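Local structure of dihydroorotate dehydrogenase (Schistosoma mansoni, 6UY4) at residues E81-D93 / L344-F357. The protein probably catalyses the quinone-dependent oxidation of (S)-dihydroorotate to orotate, a step of de novo pyrimidine biosynthesis, with FMN as its cofactor. Numbering follows the deposited sequence.
Sequences EFDHPIGLAAGFD and LNAGASLVQLYTSF. With FMN (flavin mononucleotide), chain G; QLA (2-[(4-fluorophenyl)amino]-3-hydroxynaphthalene-1,4-dione), chain B.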
# COMPACT_ATOMS: atom_id res chain seq x y z
N GLU A 81 -8.62 -15.37 -7.91
CA GLU A 81 -7.85 -15.46 -9.14
C GLU A 81 -7.23 -14.10 -9.46
O GLU A 81 -7.94 -13.09 -9.53
CB GLU A 81 -8.74 -15.92 -10.30
CG GLU A 81 -8.08 -15.87 -11.66
CD GLU A 81 -9.04 -16.24 -12.78
OE1 GLU A 81 -10.17 -16.68 -12.48
OE2 GLU A 81 -8.66 -16.08 -13.96
N PHE A 82 -5.91 -14.08 -9.64
CA PHE A 82 -5.18 -12.87 -9.98
C PHE A 82 -4.59 -13.02 -11.38
O PHE A 82 -4.00 -14.05 -11.70
CB PHE A 82 -4.06 -12.59 -8.97
CG PHE A 82 -4.55 -12.07 -7.65
CD1 PHE A 82 -5.06 -12.93 -6.69
CD2 PHE A 82 -4.50 -10.72 -7.36
CE1 PHE A 82 -5.50 -12.46 -5.47
CE2 PHE A 82 -4.94 -10.23 -6.14
CZ PHE A 82 -5.45 -11.11 -5.20
N ASP A 83 -4.76 -11.98 -12.20
CA ASP A 83 -4.16 -11.99 -13.53
C ASP A 83 -2.64 -12.05 -13.46
O ASP A 83 -2.00 -12.66 -14.32
CB ASP A 83 -4.61 -10.75 -14.31
CG ASP A 83 -4.23 -10.80 -15.78
OD1 ASP A 83 -3.87 -11.89 -16.27
OD2 ASP A 83 -4.29 -9.75 -16.44
N HIS A 84 -2.05 -11.44 -12.43
CA HIS A 84 -0.62 -11.47 -12.18
C HIS A 84 -0.38 -10.93 -10.77
O HIS A 84 -1.24 -10.23 -10.23
CB HIS A 84 0.15 -10.64 -13.23
CG HIS A 84 -0.37 -9.26 -13.41
ND1 HIS A 84 0.04 -8.20 -12.63
CD2 HIS A 84 -1.26 -8.75 -14.29
CE1 HIS A 84 -0.58 -7.10 -13.02
NE2 HIS A 84 -1.38 -7.41 -14.03
N PRO A 85 0.76 -11.26 -10.15
CA PRO A 85 0.96 -10.88 -8.74
C PRO A 85 1.17 -9.39 -8.51
O PRO A 85 1.39 -9.00 -7.35
CB PRO A 85 2.22 -11.67 -8.35
CG PRO A 85 2.94 -11.87 -9.63
CD PRO A 85 1.88 -12.07 -10.67
N ILE A 86 1.09 -8.54 -9.53
CA ILE A 86 1.43 -7.13 -9.41
C ILE A 86 0.16 -6.31 -9.23
O ILE A 86 -0.76 -6.39 -10.06
CB ILE A 86 2.23 -6.64 -10.63
CG1 ILE A 86 3.42 -7.56 -10.88
CG2 ILE A 86 2.68 -5.20 -10.44
CD1 ILE A 86 4.10 -7.32 -12.20
N GLY A 87 0.11 -5.51 -8.17
CA GLY A 87 -1.01 -4.64 -7.91
C GLY A 87 -0.55 -3.28 -7.43
O GLY A 87 0.65 -3.05 -7.24
N LEU A 88 -1.51 -2.38 -7.23
CA LEU A 88 -1.23 -1.03 -6.77
C LEU A 88 -1.41 -0.95 -5.26
O LEU A 88 -2.47 -1.32 -4.74
CB LEU A 88 -2.14 -0.01 -7.46
CG LEU A 88 -1.89 1.45 -7.10
CD1 LEU A 88 -0.47 1.86 -7.45
CD2 LEU A 88 -2.90 2.36 -7.80
N ALA A 89 -0.39 -0.47 -4.57
CA ALA A 89 -0.42 -0.38 -3.12
C ALA A 89 -1.41 0.68 -2.66
O ALA A 89 -1.93 1.48 -3.45
CB ALA A 89 0.98 -0.08 -2.57
N ALA A 90 -1.68 0.69 -1.36
CA ALA A 90 -2.61 1.64 -0.78
C ALA A 90 -2.02 3.05 -0.79
O ALA A 90 -0.81 3.25 -0.87
CB ALA A 90 -2.98 1.24 0.65
N GLY A 91 -2.91 4.03 -0.71
CA GLY A 91 -2.53 5.42 -0.65
C GLY A 91 -2.70 6.19 -1.95
O GLY A 91 -2.69 7.43 -1.92
N PHE A 92 -2.83 5.50 -3.08
CA PHE A 92 -3.04 6.18 -4.35
C PHE A 92 -4.52 6.48 -4.57
O PHE A 92 -4.91 7.63 -4.72
CB PHE A 92 -2.47 5.34 -5.50
CG PHE A 92 -2.34 6.10 -6.79
CD1 PHE A 92 -3.37 6.11 -7.71
CD2 PHE A 92 -1.18 6.80 -7.07
CE1 PHE A 92 -3.25 6.81 -8.90
CE2 PHE A 92 -1.05 7.50 -8.26
CZ PHE A 92 -2.08 7.51 -9.17
N ASP A 93 -5.35 5.43 -4.57
CA ASP A 93 -6.80 5.60 -4.64
C ASP A 93 -7.36 5.57 -3.21
O ASP A 93 -7.98 4.61 -2.76
CB ASP A 93 -7.41 4.52 -5.52
CG ASP A 93 -8.84 4.84 -5.90
OD1 ASP A 93 -9.29 5.98 -5.65
OD2 ASP A 93 -9.52 3.95 -6.46
N LEU A 344 9.19 -12.09 -4.60
CA LEU A 344 8.45 -13.34 -4.73
C LEU A 344 9.30 -14.53 -4.31
O LEU A 344 8.78 -15.47 -3.68
CB LEU A 344 7.96 -13.51 -6.17
CG LEU A 344 6.88 -12.54 -6.66
CD1 LEU A 344 6.51 -12.83 -8.10
CD2 LEU A 344 5.66 -12.60 -5.76
N ASN A 345 10.59 -14.52 -4.63
CA ASN A 345 11.46 -15.60 -4.19
C ASN A 345 11.73 -15.54 -2.69
O ASN A 345 12.00 -16.57 -2.07
CB ASN A 345 12.78 -15.57 -4.97
CG ASN A 345 12.61 -15.95 -6.42
OD1 ASN A 345 11.71 -16.71 -6.78
ND2 ASN A 345 13.49 -15.43 -7.28
N ALA A 346 11.66 -14.34 -2.11
CA ALA A 346 11.91 -14.18 -0.68
C ALA A 346 10.76 -14.70 0.18
O ALA A 346 10.94 -14.88 1.39
CB ALA A 346 12.18 -12.71 -0.35
N GLY A 347 9.59 -14.93 -0.41
CA GLY A 347 8.47 -15.49 0.34
C GLY A 347 7.14 -14.82 0.06
O GLY A 347 6.13 -15.18 0.67
N ALA A 348 7.12 -13.86 -0.85
CA ALA A 348 5.90 -13.12 -1.16
C ALA A 348 5.08 -13.86 -2.21
O ALA A 348 5.63 -14.47 -3.13
CB ALA A 348 6.23 -11.71 -1.65
N SER A 349 3.76 -13.81 -2.06
CA SER A 349 2.85 -14.35 -3.05
C SER A 349 2.25 -13.28 -3.96
O SER A 349 1.83 -13.59 -5.07
CB SER A 349 1.71 -15.12 -2.37
OG SER A 349 2.21 -16.24 -1.66
N LEU A 350 2.21 -12.03 -3.49
CA LEU A 350 1.79 -10.89 -4.29
C LEU A 350 2.79 -9.76 -4.10
O LEU A 350 3.58 -9.76 -3.15
CB LEU A 350 0.38 -10.42 -3.91
CG LEU A 350 -0.77 -11.40 -4.16
CD1 LEU A 350 -2.08 -10.84 -3.63
CD2 LEU A 350 -0.89 -11.71 -5.64
N VAL A 351 2.76 -8.80 -5.02
CA VAL A 351 3.64 -7.64 -4.96
C VAL A 351 2.84 -6.39 -5.29
O VAL A 351 1.88 -6.43 -6.07
CB VAL A 351 4.86 -7.77 -5.90
CG1 VAL A 351 5.80 -8.86 -5.40
CG2 VAL A 351 4.42 -8.04 -7.32
N GLN A 352 3.23 -5.27 -4.69
CA GLN A 352 2.58 -3.99 -4.91
C GLN A 352 3.63 -2.91 -5.09
O GLN A 352 4.79 -3.06 -4.69
CB GLN A 352 1.65 -3.62 -3.75
CG GLN A 352 0.47 -4.57 -3.55
CD GLN A 352 -0.33 -4.25 -2.31
OE1 GLN A 352 -0.00 -3.34 -1.55
NE2 GLN A 352 -1.40 -5.02 -2.08
N LEU A 353 3.22 -1.80 -5.71
CA LEU A 353 4.11 -0.68 -5.97
C LEU A 353 3.32 0.62 -5.87
O LEU A 353 2.09 0.62 -5.78
CB LEU A 353 4.79 -0.82 -7.34
CG LEU A 353 3.90 -0.96 -8.58
CD1 LEU A 353 3.55 0.39 -9.19
CD2 LEU A 353 4.57 -1.86 -9.62
N TYR A 354 4.05 1.73 -5.90
CA TYR A 354 3.45 3.05 -5.80
C TYR A 354 4.37 4.09 -6.44
O TYR A 354 3.98 4.76 -7.40
CB TYR A 354 3.17 3.40 -4.34
CG TYR A 354 2.29 4.62 -4.11
CD1 TYR A 354 1.08 4.51 -3.45
CD2 TYR A 354 2.69 5.89 -4.55
CE1 TYR A 354 0.28 5.61 -3.24
CE2 TYR A 354 1.89 6.99 -4.34
CZ TYR A 354 0.69 6.85 -3.68
OH TYR A 354 -0.11 7.95 -3.47
N THR A 355 5.58 4.23 -5.89
CA THR A 355 6.48 5.29 -6.34
C THR A 355 6.91 5.08 -7.78
O THR A 355 6.98 6.04 -8.56
CB THR A 355 7.69 5.36 -5.41
OG1 THR A 355 7.25 5.61 -4.07
CG2 THR A 355 8.62 6.48 -5.85
N SER A 356 7.21 3.83 -8.16
CA SER A 356 7.58 3.57 -9.55
C SER A 356 6.45 3.88 -10.51
O SER A 356 6.71 4.14 -11.69
CB SER A 356 8.02 2.11 -9.71
OG SER A 356 7.02 1.22 -9.26
N PHE A 357 5.20 3.85 -10.05
CA PHE A 357 4.10 4.30 -10.89
C PHE A 357 4.15 5.80 -11.12
O PHE A 357 3.69 6.29 -12.16
CB PHE A 357 2.76 3.90 -10.26
CG PHE A 357 1.56 4.30 -11.08
CD1 PHE A 357 0.86 5.45 -10.77
CD2 PHE A 357 1.14 3.52 -12.14
CE1 PHE A 357 -0.24 5.83 -11.52
CE2 PHE A 357 0.03 3.89 -12.88
CZ PHE A 357 -0.66 5.05 -12.57
N1 FMN G . 0.22 2.96 2.79
C2 FMN G . -0.94 2.65 3.49
O2 FMN G . -1.05 1.55 4.03
N3 FMN G . -1.96 3.57 3.58
C4 FMN G . -1.84 4.80 2.97
O4 FMN G . -2.75 5.62 3.05
C4A FMN G . -0.68 5.12 2.27
N5 FMN G . -0.55 6.35 1.67
C5A FMN G . 0.60 6.66 0.97
C6 FMN G . 0.72 7.90 0.36
C7 FMN G . 1.88 8.22 -0.35
C7M FMN G . 2.00 9.57 -1.00
C8 FMN G . 2.91 7.30 -0.44
C8M FMN G . 4.16 7.64 -1.20
C9 FMN G . 2.79 6.05 0.17
C9A FMN G . 1.63 5.73 0.88
N10 FMN G . 1.50 4.49 1.49
C10 FMN G . 0.35 4.19 2.18
C1' FMN G . 2.60 3.47 1.41
C2' FMN G . 2.45 2.62 0.16
O2' FMN G . 1.16 2.04 0.12
C3' FMN G . 3.49 1.50 0.14
O3' FMN G . 3.44 0.79 1.35
C4' FMN G . 4.90 2.03 -0.09
O4' FMN G . 4.87 3.28 -0.74
C5' FMN G . 5.66 1.03 -0.95
O5' FMN G . 6.87 1.58 -1.40
P FMN G . 7.07 1.82 -2.97
O1P FMN G . 8.46 2.34 -3.20
O2P FMN G . 6.84 0.54 -3.74
O3P FMN G . 6.07 2.86 -3.43
C1 QLA B . 1.16 11.12 -8.07
O1 QLA B . 0.30 10.43 -7.53
C2 QLA B . 1.02 11.42 -9.53
O2 QLA B . -0.09 10.99 -10.11
C3 QLA B . 2.05 12.12 -10.20
O3 QLA B . 3.99 13.50 -10.00
C4 QLA B . 1.62 11.20 -12.47
C5 QLA B . 1.81 9.85 -12.18
C6 QLA B . 1.40 8.87 -13.06
C7 QLA B . 0.79 9.26 -14.22
C8 QLA B . 0.57 10.57 -14.54
C9 QLA B . 0.98 11.54 -13.66
C10 QLA B . 3.16 12.75 -9.41
C11 QLA B . 3.27 12.44 -7.97
C12 QLA B . 4.35 12.94 -7.25
C13 QLA B . 4.47 12.66 -5.91
C14 QLA B . 3.52 11.87 -5.27
C15 QLA B . 2.44 11.38 -5.97
C16 QLA B . 2.31 11.65 -7.33
F1 QLA B . 0.38 8.29 -15.09
N1 QLA B . 2.03 12.20 -11.55
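The ring of Y354 lies between F92 on one face and the methyl-bearing end of the flavin on the other, with A90 O and the backbone of G91 at its edge. F92 turns an edge to it: the ring centroids are 5.6 Å apart and the planes stand at 70°, a T-shaped pair. F357 in turn points its own edge at the F92 face in an offset edge-to-face pair, with planes at 86° and F357 CE1 3.4 Å from F92 CZ. In both F92 and Y354, CG is anti to the backbone N, which turns the two rings toward each other. This aromatic cluster borders both ligands: F92 CE2 comes 3.3 Å from O1 of the naphthoquinone inhibitor QLA, and Y354 lies against FMN.

Leading up to the rings in sequence, strands 86-88 and 350-353 pair in parallel, the axes of these short segments approaching to 4.6 Å, as first and last strands closing the eight-stranded TIM barrel. The register I86-V351, G87-Q352, L88-L353 is fixed by a ladder of four backbone bonds: V351 N to P85 O, G87 N to V351 O, L353 N to G87 O and A89 N to L353 O, the last nearly straight at 171°.

I86 CG1 meets V351 CG2, and I86 CG2 touches L353 CD2, on one side of the sheet. On the other, Q352 extends past A89, its OE1 3.4 Å from A89 CA, while NE2 is hydrogen-bonded to E111 and H109. At the far end L350 CD1 sits over the F82 ring, 4.1 Å from the centroid, a CH-pi contact. Where the strands end, FMN is gripped from both segments: its O2' donates to A90 O, and T355 N and OG1 both bond to phosphate oxygen O3P, the amide at 2.9 Å.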